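Local coordinates for protein aromatic-amino-acid transaminase TyrB (Burkholderia cenocepacia K56-2Valvano, PDB 4WD2) that probably catalyses the pyridoxal-phosphate-dependent transfer of amino groups between aromatic amino acids and 2-oxo acids, at residues F121-Y125 with V279-L283; T246-F252 with V263-V269. Residue numbers count along the deposited sequence, not the author numbering.

Contact 1: F121-Y125 with V279-L283; sequences FLKRY and VLGQL
Both segments are helical: 121-125 is the last turn of helix 110-125, and 279-283 lies within helix 273-288. Their local axes approach to 11.1 Å, with 110° between the N-to-C directions. This is helix-helix packing on one side of the large sheet of a class I/II aminotransferase, at the dimer interface. The closest CA pair is Phe121 and Leu283, 6.2 Å between CA atoms. Phe121 points toward the other helix in the t rotamer and fills the gap. Its CB lies 3.6 Å from Leu283 CD2 and its CZ 4.0 Å from Val279 CG1. Phe121 CD1 lies 3.9 Å from Gln282 CB, at the ring edge. Ile13 of the second subunit also packs on Phe121. Gln282 is m at both chi1 and chi2, which sends its amide toward Arg124 and Tyr125. Tyr125 OH is hydrogen-bonded to the Asp14 carboxylate of the second subunit, and Gln282 NE2 to the backbone oxygen of that Asp14. Arg124 has an extended side chain, and its NH1 donates to Gln282 OE1 at 3.0 Å. A water bridges the same two residues: it donates to Gln282 O at 2.8 Å and accepts a weak bond from Arg124 NH1 at 3.3 Å.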
# COMPACT_ATOMS: atom_id res chain seq x y z
N PHE A 121 11.94 -3.25 7.86
CA PHE A 121 12.53 -4.46 8.44
C PHE A 121 14.00 -4.24 8.81
O PHE A 121 14.43 -4.57 9.91
CB PHE A 121 12.39 -5.65 7.46
CG PHE A 121 13.29 -6.83 7.77
CD1 PHE A 121 13.00 -7.70 8.82
CD2 PHE A 121 14.41 -7.09 7.00
CE1 PHE A 121 13.82 -8.78 9.10
CE2 PHE A 121 15.23 -8.17 7.27
CZ PHE A 121 14.94 -9.02 8.32
N LEU A 122 14.77 -3.67 7.88
CA LEU A 122 16.18 -3.42 8.11
C LEU A 122 16.45 -2.42 9.24
O LEU A 122 17.38 -2.60 10.02
CB LEU A 122 16.85 -2.93 6.83
CG LEU A 122 17.07 -3.94 5.70
CD1 LEU A 122 17.62 -3.24 4.47
CD2 LEU A 122 18.00 -5.07 6.14
N LYS A 123 15.64 -1.37 9.33
CA LYS A 123 15.80 -0.37 10.39
C LYS A 123 15.60 -0.98 11.76
O LYS A 123 16.27 -0.63 12.73
CB LYS A 123 14.83 0.80 10.19
CG LYS A 123 14.93 1.89 11.25
CD LYS A 123 16.33 2.50 11.27
CE LYS A 123 16.48 3.50 12.41
NZ LYS A 123 17.80 4.19 12.36
N ARG A 124 14.67 -1.93 11.82
CA ARG A 124 14.31 -2.55 13.08
C ARG A 124 15.40 -3.49 13.57
O ARG A 124 15.65 -3.58 14.77
CB ARG A 124 12.97 -3.29 12.94
CG ARG A 124 12.48 -3.91 14.21
CD ARG A 124 10.97 -3.97 14.27
NE ARG A 124 10.56 -4.69 15.47
CZ ARG A 124 10.30 -5.99 15.50
NH1 ARG A 124 10.38 -6.70 14.38
NH2 ARG A 124 9.94 -6.58 16.63
N TYR A 125 16.06 -4.16 12.63
CA TYR A 125 17.06 -5.17 12.99
C TYR A 125 18.49 -4.75 12.74
O TYR A 125 19.42 -5.36 13.25
CB TYR A 125 16.75 -6.48 12.27
CG TYR A 125 15.53 -7.15 12.87
CD1 TYR A 125 15.60 -7.74 14.13
CD2 TYR A 125 14.31 -7.14 12.21
CE1 TYR A 125 14.49 -8.33 14.70
CE2 TYR A 125 13.19 -7.73 12.78
CZ TYR A 125 13.29 -8.33 14.03
OH TYR A 125 12.18 -8.91 14.60
N VAL A 279 12.58 -14.45 8.88
CA VAL A 279 12.59 -13.18 8.16
C VAL A 279 11.23 -12.92 7.52
O VAL A 279 10.72 -11.80 7.61
CB VAL A 279 13.70 -13.16 7.09
CG1 VAL A 279 13.47 -12.04 6.09
CG2 VAL A 279 15.06 -13.02 7.75
N LEU A 280 10.62 -13.93 6.90
CA LEU A 280 9.32 -13.73 6.24
C LEU A 280 8.28 -13.24 7.25
O LEU A 280 7.47 -12.37 6.93
CB LEU A 280 8.84 -15.02 5.57
CG LEU A 280 7.55 -14.88 4.74
CD1 LEU A 280 7.75 -13.93 3.56
CD2 LEU A 280 7.04 -16.23 4.25
N GLY A 281 8.32 -13.80 8.45
CA GLY A 281 7.40 -13.39 9.50
C GLY A 281 7.58 -11.93 9.90
O GLY A 281 6.61 -11.24 10.20
N GLN A 282 8.83 -11.46 9.93
CA GLN A 282 9.08 -10.08 10.32
C GLN A 282 8.81 -9.12 9.17
O GLN A 282 8.50 -7.96 9.39
CB GLN A 282 10.51 -9.92 10.84
CG GLN A 282 10.80 -10.71 12.12
CD GLN A 282 9.86 -10.35 13.27
OE1 GLN A 282 9.29 -9.26 13.32
NE2 GLN A 282 9.70 -11.28 14.21
N LEU A 283 8.92 -9.61 7.94
CA LEU A 283 8.50 -8.81 6.79
C LEU A 283 6.98 -8.65 6.82
O LEU A 283 6.46 -7.56 6.54
CB LEU A 283 8.98 -9.44 5.49
CG LEU A 283 10.50 -9.48 5.25
CD1 LEU A 283 10.82 -10.34 4.03
CD2 LEU A 283 11.09 -8.08 5.08
O HOH W 1 9.17 -6.12 11.41

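Contact 2: T246-F252 with V263-V269; sequences TLVANSF and VGGLSVV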
# COMPACT_ATOMS: atom_id res chain seq x y z
N THR A 246 20.89 -11.09 0.76
CA THR A 246 20.49 -10.10 -0.24
C THR A 246 19.01 -9.79 -0.16
O THR A 246 18.18 -10.70 -0.03
CB THR A 246 20.83 -10.61 -1.66
OG1 THR A 246 22.23 -10.91 -1.75
CG2 THR A 246 20.46 -9.57 -2.72
N LEU A 247 18.65 -8.52 -0.23
CA LEU A 247 17.25 -8.17 -0.41
C LEU A 247 17.07 -7.79 -1.86
O LEU A 247 17.95 -7.16 -2.45
CB LEU A 247 16.81 -7.02 0.52
CG LEU A 247 16.90 -7.24 2.04
CD1 LEU A 247 18.30 -6.96 2.56
CD2 LEU A 247 15.88 -6.40 2.78
N VAL A 248 15.95 -8.21 -2.44
CA VAL A 248 15.65 -7.89 -3.83
C VAL A 248 14.26 -7.30 -3.98
O VAL A 248 13.25 -7.95 -3.71
CB VAL A 248 15.72 -9.13 -4.74
CG1 VAL A 248 15.45 -8.72 -6.19
CG2 VAL A 248 17.06 -9.83 -4.59
N ALA A 249 14.20 -6.05 -4.44
CA ALA A 249 12.93 -5.42 -4.77
C ALA A 249 12.70 -5.46 -6.28
O ALA A 249 13.48 -4.88 -7.04
CB ALA A 249 12.89 -3.99 -4.25
N ASN A 250 11.64 -6.13 -6.73
CA ASN A 250 11.32 -6.17 -8.15
C ASN A 250 9.95 -5.56 -8.43
O ASN A 250 9.00 -5.74 -7.66
CB ASN A 250 11.41 -7.61 -8.71
CG ASN A 250 10.19 -8.45 -8.38
OD1 ASN A 250 10.00 -8.88 -7.24
ND2 ASN A 250 9.36 -8.71 -9.39
N SER A 251 9.86 -4.81 -9.52
CA SER A 251 8.64 -4.11 -9.91
C SER A 251 8.02 -4.73 -11.16
O SER A 251 8.74 -5.15 -12.08
CB SER A 251 8.93 -2.63 -10.16
OG SER A 251 7.84 -1.98 -10.79
N PHE A 252 6.69 -4.77 -11.19
CA PHE A 252 5.96 -5.18 -12.38
C PHE A 252 5.29 -3.99 -13.06
O PHE A 252 4.50 -4.16 -13.98
CB PHE A 252 4.90 -6.23 -12.03
CG PHE A 252 5.47 -7.55 -11.62
CD1 PHE A 252 6.46 -8.16 -12.38
CD2 PHE A 252 5.03 -8.17 -10.48
CE1 PHE A 252 6.99 -9.38 -12.00
CE2 PHE A 252 5.55 -9.39 -10.09
CZ PHE A 252 6.53 -10.00 -10.86
N VAL A 263 2.00 -3.37 -8.36
CA VAL A 263 2.39 -4.75 -8.15
C VAL A 263 3.90 -4.93 -8.23
O VAL A 263 4.55 -4.46 -9.16
CB VAL A 263 1.70 -5.69 -9.15
CG1 VAL A 263 0.29 -6.02 -8.66
CG2 VAL A 263 1.65 -5.06 -10.53
N GLY A 264 4.45 -5.61 -7.23
CA GLY A 264 5.87 -5.87 -7.15
C GLY A 264 6.15 -7.00 -6.18
O GLY A 264 5.22 -7.61 -5.65
N GLY A 265 7.43 -7.28 -5.95
CA GLY A 265 7.80 -8.28 -4.97
C GLY A 265 8.99 -7.85 -4.13
O GLY A 265 9.79 -7.01 -4.53
N LEU A 266 9.08 -8.43 -2.94
CA LEU A 266 10.28 -8.31 -2.12
C LEU A 266 10.77 -9.70 -1.78
O LEU A 266 10.02 -10.53 -1.27
CB LEU A 266 10.01 -7.51 -0.84
CG LEU A 266 11.18 -7.43 0.14
CD1 LEU A 266 12.39 -6.74 -0.49
CD2 LEU A 266 10.77 -6.72 1.44
N SER A 267 12.04 -9.97 -2.08
CA SER A 267 12.65 -11.24 -1.72
C SER A 267 13.89 -11.01 -0.88
O SER A 267 14.70 -10.12 -1.17
CB SER A 267 13.01 -12.05 -2.97
OG SER A 267 11.86 -12.44 -3.68
N VAL A 268 14.04 -11.82 0.16
CA VAL A 268 15.25 -11.79 0.97
C VAL A 268 15.90 -13.17 0.97
O VAL A 268 15.24 -14.17 1.28
CB VAL A 268 14.96 -11.32 2.40
CG1 VAL A 268 16.25 -11.20 3.21
CG2 VAL A 268 14.22 -9.99 2.38
N VAL A 269 17.18 -13.23 0.60
CA VAL A 269 17.93 -14.48 0.55
C VAL A 269 18.68 -14.68 1.86
O VAL A 269 19.50 -13.84 2.23
CB VAL A 269 18.93 -14.49 -0.61
CG1 VAL A 269 19.64 -15.83 -0.70
CG2 VAL A 269 18.23 -14.16 -1.92
O HOH W 2 11.56 -9.90 -5.25
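Strands 246-251 and 264-269 run antiparallel; the axes of the two strand segments approach to 4.6 Å, with 166° between their N-to-C directions. The backbone bonds come in pairs. Val248 N donates to Ser267 O at 2.6 Å, and Ser267 N returns to Val248 O at 2.9 Å. Asn250 N to Gly265 O is 3.0 Å, and Gly265 N to Asn250 O is 2.8 Å. At one end Val269 N to Thr246 O is 2.8 Å, but Thr246 N to Val269 O is weak at 3.4 Å. Phe252 N donates to Val263 O at 3.0 Å. A water donates to Val248 O and accepts from Ser267 OG, both at 3.0 Å; Ser267 OG also bonds Thr105 OG1. Ser251 OG bonds Ser253 N and the phosphate of the pyridoxal-phosphate lysine at position 254, so the strand end reaches the cofactor site. In this backbone a CB on Gly264 would come too close to Asn250 O. The backbone of Leu247 and Ala249 bonds strand 215-220, and that of Gly264 bonds Thr108. The two strands are thus interior to the large mixed sheet. Helix 110-125 packs on the face with Leu247, Ala249 and Leu266; helices 80-91 and 234-241 pack on the face with Val248 and Ser267.

From the N terminus, the chain first reaches 121-125, at the end of helix 110-125. It then runs through much of the large sheet before strand 246-251. A short connection carrying the cofactor lysine leads back along 264-269, where contact 2 closes a loop with ten residues between its segments. Helix 273-288 follows soon after, and its segment 279-283 meets 121-125, so contact 1 closes a loop of 153 residues that encloses contact 2 entirely. The two touch: Leu283 CD1 is 3.8 Å from Val268 CG2, and Leu122 CD1 is 4.0 Å from Leu247 CD2. Contact 1 thus joins two helices over the strands of contact 2, and both also meet the second subunit.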